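Local coordinates for chitin elicitor receptor kinase 1 (Arabidopsis thaliana, PDB 4EBZ), which probably perceives fungal chitin fragments at the plant cell surface through its LysM ectodomain and passes the signal on as a receptor kinase, at residues Thr145-Pro150 with Asn181-Val186. Sequence-based numbering, arbitrary orientation.
Sequences TYPLRP and NGIVYV. With NAG (2-acetamido-2-deoxy-beta-D-glucopyranose), chain C.
Leu148 and Val184 meet through branches set by their torsions: Leu148 CG is anti to the carbonyl carbon (chi1 -71°) with CD1 anti to CA (chi2 174°), and Val184 (chi1 -72°) holds CG2 between its backbone N and carbonyl carbon. Leu148 CD2 thus meets Val184 CG2 at 3.8 Å, the side chains crossing at about a right angle. The other methyl, Leu148 CD1, rests 3.6 Å from Asn181 O. Tyr146 sends its ring alongside the same valine, while its CB lies 4.0 Å from Val186 CG2. Helix 154-161 closes over this apolar face through Ile157, and Asp152 accepts a hydrogen bond from the Tyr146 hydroxyl. The arrangement illustrates how a LysM domain is built: its two strands, first and last in the βααβ order, pair antiparallel with both helices in the connection between them. Tyr146 and Val184 form the hydrogen-bonded pair, Tyr146 N giving to Val184 O at 2.9 Å and Val184 N returning to Tyr146 O at 3.0 Å. Beyond the strand end, Leu148 N reaches Gly182 O in a nearly straight bond, and one water donates to both Leu148 O and Gly182 O. Trimming Leu148 to an alanine is likely to leave a gap beside Val184 and Ile157. On the opposite face, Thr145 CG2 meets Ile183 CD1 at 3.8 Å, and the Thr145 hydroxyl is hydrogen-bonded to Asn128 O. Past the pairing, Arg149 NH1 donates to O7 of an N-acetylglucosamine at 2.8 Å.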
ATOM      1  N   THR A 145       1.088   4.353  -1.335  1.00 16.31           N
ATOM      2  CA  THR A 145      -0.322   4.114  -1.526  1.00 17.34           C
ATOM      3  C   THR A 145      -0.955   4.129  -0.139  1.00 16.01           C
ATOM      4  O   THR A 145      -0.734   3.220   0.668  1.00 18.67           O
ATOM      5  CB  THR A 145      -0.522   2.754  -2.205  1.00 20.46           C
ATOM      6  OG1 THR A 145       0.045   2.829  -3.517  1.00 20.25           O
ATOM      7  CG2 THR A 145      -2.038   2.454  -2.348  1.00 19.38           C
ATOM      8  N   TYR A 146      -1.707   5.190   0.145  1.00 17.77           N
ATOM      9  CA  TYR A 146      -2.125   5.509   1.513  1.00 19.77           C
ATOM     10  C   TYR A 146      -3.652   5.483   1.684  1.00 18.65           C
ATOM     11  O   TYR A 146      -4.347   6.398   1.264  1.00 20.08           O
ATOM     12  CB  TYR A 146      -1.558   6.897   1.873  1.00 20.17           C
ATOM     13  CG  TYR A 146      -1.751   7.352   3.317  1.00 22.89           C
ATOM     14  CD1 TYR A 146      -0.686   7.359   4.218  1.00 22.41           C
ATOM     15  CD2 TYR A 146      -2.993   7.784   3.764  1.00 22.14           C
ATOM     16  CE1 TYR A 146      -0.849   7.793   5.524  1.00 22.45           C
ATOM     17  CE2 TYR A 146      -3.179   8.212   5.076  1.00 22.70           C
ATOM     18  CZ  TYR A 146      -2.104   8.228   5.941  1.00 24.06           C
ATOM     19  OH  TYR A 146      -2.280   8.661   7.235  1.00 28.00           O
ATOM     20  N   PRO A 147      -4.184   4.422   2.314  1.00 19.55           N
ATOM     21  CA  PRO A 147      -5.634   4.383   2.528  1.00 19.07           C
ATOM     22  C   PRO A 147      -6.024   5.335   3.647  1.00 17.65           C
ATOM     23  O   PRO A 147      -5.479   5.247   4.741  1.00 18.01           O
ATOM     24  CB  PRO A 147      -5.905   2.909   2.929  1.00 18.22           C
ATOM     25  CG  PRO A 147      -4.672   2.139   2.426  1.00 19.31           C
ATOM     26  CD  PRO A 147      -3.534   3.127   2.607  1.00 18.53           C
ATOM     27  N   LEU A 148      -6.941   6.250   3.349  1.00 22.33           N
ATOM     28  CA  LEU A 148      -7.361   7.285   4.295  1.00 22.00           C
ATOM     29  C   LEU A 148      -8.204   6.691   5.417  1.00 23.65           C
ATOM     30  O   LEU A 148      -8.991   5.769   5.191  1.00 25.31           O
ATOM     31  CB  LEU A 148      -8.204   8.344   3.570  1.00 21.85           C
ATOM     32  CG  LEU A 148      -7.463   9.254   2.602  1.00 17.89           C
ATOM     33  CD1 LEU A 148      -8.488  10.154   1.838  1.00 26.24           C
ATOM     34  CD2 LEU A 148      -6.426  10.117   3.364  1.00 22.14           C
ATOM     35  N   ARG A 149      -8.051   7.243   6.621  1.00 24.23           N
ATOM     36  CA  ARG A 149      -8.869   6.865   7.771  1.00 25.95           C
ATOM     37  C   ARG A 149      -9.534   8.130   8.353  1.00 27.29           C
ATOM     38  O   ARG A 149      -9.069   9.242   8.101  1.00 27.15           O
ATOM     39  CB  ARG A 149      -8.016   6.136   8.837  1.00 20.05           C
ATOM     40  CG  ARG A 149      -7.554   4.753   8.374  1.00 24.90           C
ATOM     41  CD  ARG A 149      -6.730   4.056   9.487  1.00 32.53           C
ATOM     42  NE  ARG A 149      -7.406   4.206  10.773  1.00 30.45           N
ATOM     43  CZ  ARG A 149      -8.340   3.385  11.233  1.00 32.68           C
ATOM     44  NH1 ARG A 149      -8.697   2.309  10.539  1.00 33.15           N
ATOM     45  NH2 ARG A 149      -8.914   3.640  12.407  1.00 33.93           N
ATOM     46  N   PRO A 150     -10.624   7.951   9.125  1.00 33.13           N
ATOM     47  CA  PRO A 150     -11.399   9.086   9.650  1.00 33.89           C
ATOM     48  C   PRO A 150     -10.538  10.096  10.386  1.00 35.06           C
ATOM     49  O   PRO A 150     -10.833  11.294  10.344  1.00 35.82           O
ATOM     50  CB  PRO A 150     -12.386   8.427  10.619  1.00 37.66           C
ATOM     51  CG  PRO A 150     -12.547   7.036  10.113  1.00 36.07           C
ATOM     52  CD  PRO A 150     -11.194   6.657   9.542  1.00 32.51           C
ATOM     53  N   ASN A 181     -12.033   7.604   3.624  1.00 28.89           N
ATOM     54  CA  ASN A 181     -11.981   6.373   2.841  1.00 34.27           C
ATOM     55  C   ASN A 181     -11.282   6.557   1.486  1.00 28.94           C
ATOM     56  O   ASN A 181     -11.047   7.676   1.046  1.00 30.45           O
ATOM     57  CB  ASN A 181     -13.398   5.829   2.651  1.00 43.06           C
ATOM     58  CG  ASN A 181     -14.333   6.877   2.138  1.00 50.56           C
ATOM     59  OD1 ASN A 181     -14.151   7.374   1.032  1.00 54.91           O
ATOM     60  ND2 ASN A 181     -15.327   7.250   2.944  1.00 52.14           N
ATOM     61  N   GLY A 182     -10.951   5.457   0.822  1.00 28.59           N
ATOM     62  CA  GLY A 182     -10.268   5.526  -0.457  1.00 25.27           C
ATOM     63  C   GLY A 182      -8.778   5.764  -0.284  1.00 25.33           C
ATOM     64  O   GLY A 182      -8.280   5.785   0.831  1.00 26.98           O
ATOM     65  N   ILE A 183      -8.048   5.907  -1.384  1.00 20.12           N
ATOM     66  CA  ILE A 183      -6.607   6.055  -1.252  1.00 18.01           C
ATOM     67  C   ILE A 183      -6.115   7.392  -1.794  1.00 17.04           C
ATOM     68  O   ILE A 183      -6.731   7.973  -2.663  1.00 22.98           O
ATOM     69  CB  ILE A 183      -5.799   4.906  -1.874  1.00 31.85           C
ATOM     70  CG1 ILE A 183      -5.835   4.975  -3.371  1.00 34.75           C
ATOM     71  CG2 ILE A 183      -6.232   3.491  -1.325  1.00 27.35           C
ATOM     72  CD1 ILE A 183      -4.483   4.822  -3.945  1.00 42.21           C
ATOM     73  N   VAL A 184      -4.994   7.861  -1.248  1.00 21.61           N
ATOM     74  CA  VAL A 184      -4.266   8.977  -1.842  1.00 22.88           C
ATOM     75  C   VAL A 184      -2.819   8.514  -2.005  1.00 21.55           C
ATOM     76  O   VAL A 184      -2.372   7.561  -1.318  1.00 22.53           O
ATOM     77  CB  VAL A 184      -4.317  10.250  -0.950  1.00 21.83           C
ATOM     78  CG1 VAL A 184      -5.733  10.877  -0.978  1.00 22.55           C
ATOM     79  CG2 VAL A 184      -3.879   9.922   0.494  1.00 19.92           C
ATOM     80  N   TYR A 185      -2.103   9.170  -2.919  1.00 21.14           N
ATOM     81  CA  TYR A 185      -0.689   8.882  -3.118  1.00 21.99           C
ATOM     82  C   TYR A 185       0.131   9.982  -2.483  1.00 20.12           C
ATOM     83  O   TYR A 185      -0.069  11.160  -2.813  1.00 23.10           O
ATOM     84  CB  TYR A 185      -0.381   8.832  -4.604  1.00 19.57           C
ATOM     85  CG  TYR A 185      -1.178   7.756  -5.296  1.00 20.37           C
ATOM     86  CD1 TYR A 185      -0.934   6.423  -5.028  1.00 20.33           C
ATOM     87  CD2 TYR A 185      -2.188   8.084  -6.195  1.00 27.38           C
ATOM     88  CE1 TYR A 185      -1.667   5.426  -5.664  1.00 25.50           C
ATOM     89  CE2 TYR A 185      -2.931   7.107  -6.824  1.00 33.28           C
ATOM     90  CZ  TYR A 185      -2.662   5.778  -6.552  1.00 32.07           C
ATOM     91  OH  TYR A 185      -3.395   4.798  -7.181  1.00 36.05           O
ATOM     92  N   VAL A 186       1.055   9.583  -1.610  1.00 20.82           N
ATOM     93  CA  VAL A 186       1.878  10.504  -0.832  1.00 22.84           C
ATOM     94  C   VAL A 186       3.354  10.212  -1.081  1.00 23.15           C
ATOM     95  O   VAL A 186       3.767   9.075  -0.949  1.00 23.68           O
ATOM     96  CB  VAL A 186       1.602  10.243   0.659  1.00 22.79           C
ATOM     97  CG1 VAL A 186       2.447  11.140   1.569  1.00 23.69           C
ATOM     98  CG2 VAL A 186       0.071  10.379   0.937  1.00 24.87           C
TER
HETATM   99  C1  NAG C   1     -10.814  -0.321   6.217  1.00 21.85           C
HETATM  100  C2  NAG C   1     -10.302  -0.287   7.668  1.00 25.09           C
HETATM  101  C3  NAG C   1     -11.422  -0.685   8.631  1.00 29.64           C
HETATM  102  C4  NAG C   1     -12.733   0.038   8.358  1.00 33.16           C
HETATM  103  C5  NAG C   1     -13.038  -0.037   6.865  1.00 29.36           C
HETATM  104  C6  NAG C   1     -14.302   0.740   6.506  1.00 32.41           C
HETATM  105  C7  NAG C   1      -8.013  -0.801   8.409  1.00 25.51           C
HETATM  106  C8  NAG C   1      -6.974  -1.873   8.626  1.00 22.17           C
HETATM  107  N2  NAG C   1      -9.172  -1.187   7.867  1.00 22.71           N
HETATM  108  O3  NAG C   1     -11.008  -0.541   9.975  1.00 33.80           O
HETATM  109  O4  NAG C   1     -13.766  -0.627   9.061  1.00 37.62           O
HETATM  110  O5  NAG C   1     -11.940   0.544   6.179  1.00 26.78           O
HETATM  111  O6  NAG C   1     -14.125   2.043   7.024  1.00 40.10           O
HETATM  112  O7  NAG C   1      -7.749   0.356   8.738  1.00 25.31           O
HETATM  113  O   HOH W   1      -9.331   3.877   3.111  1.00 29.05           O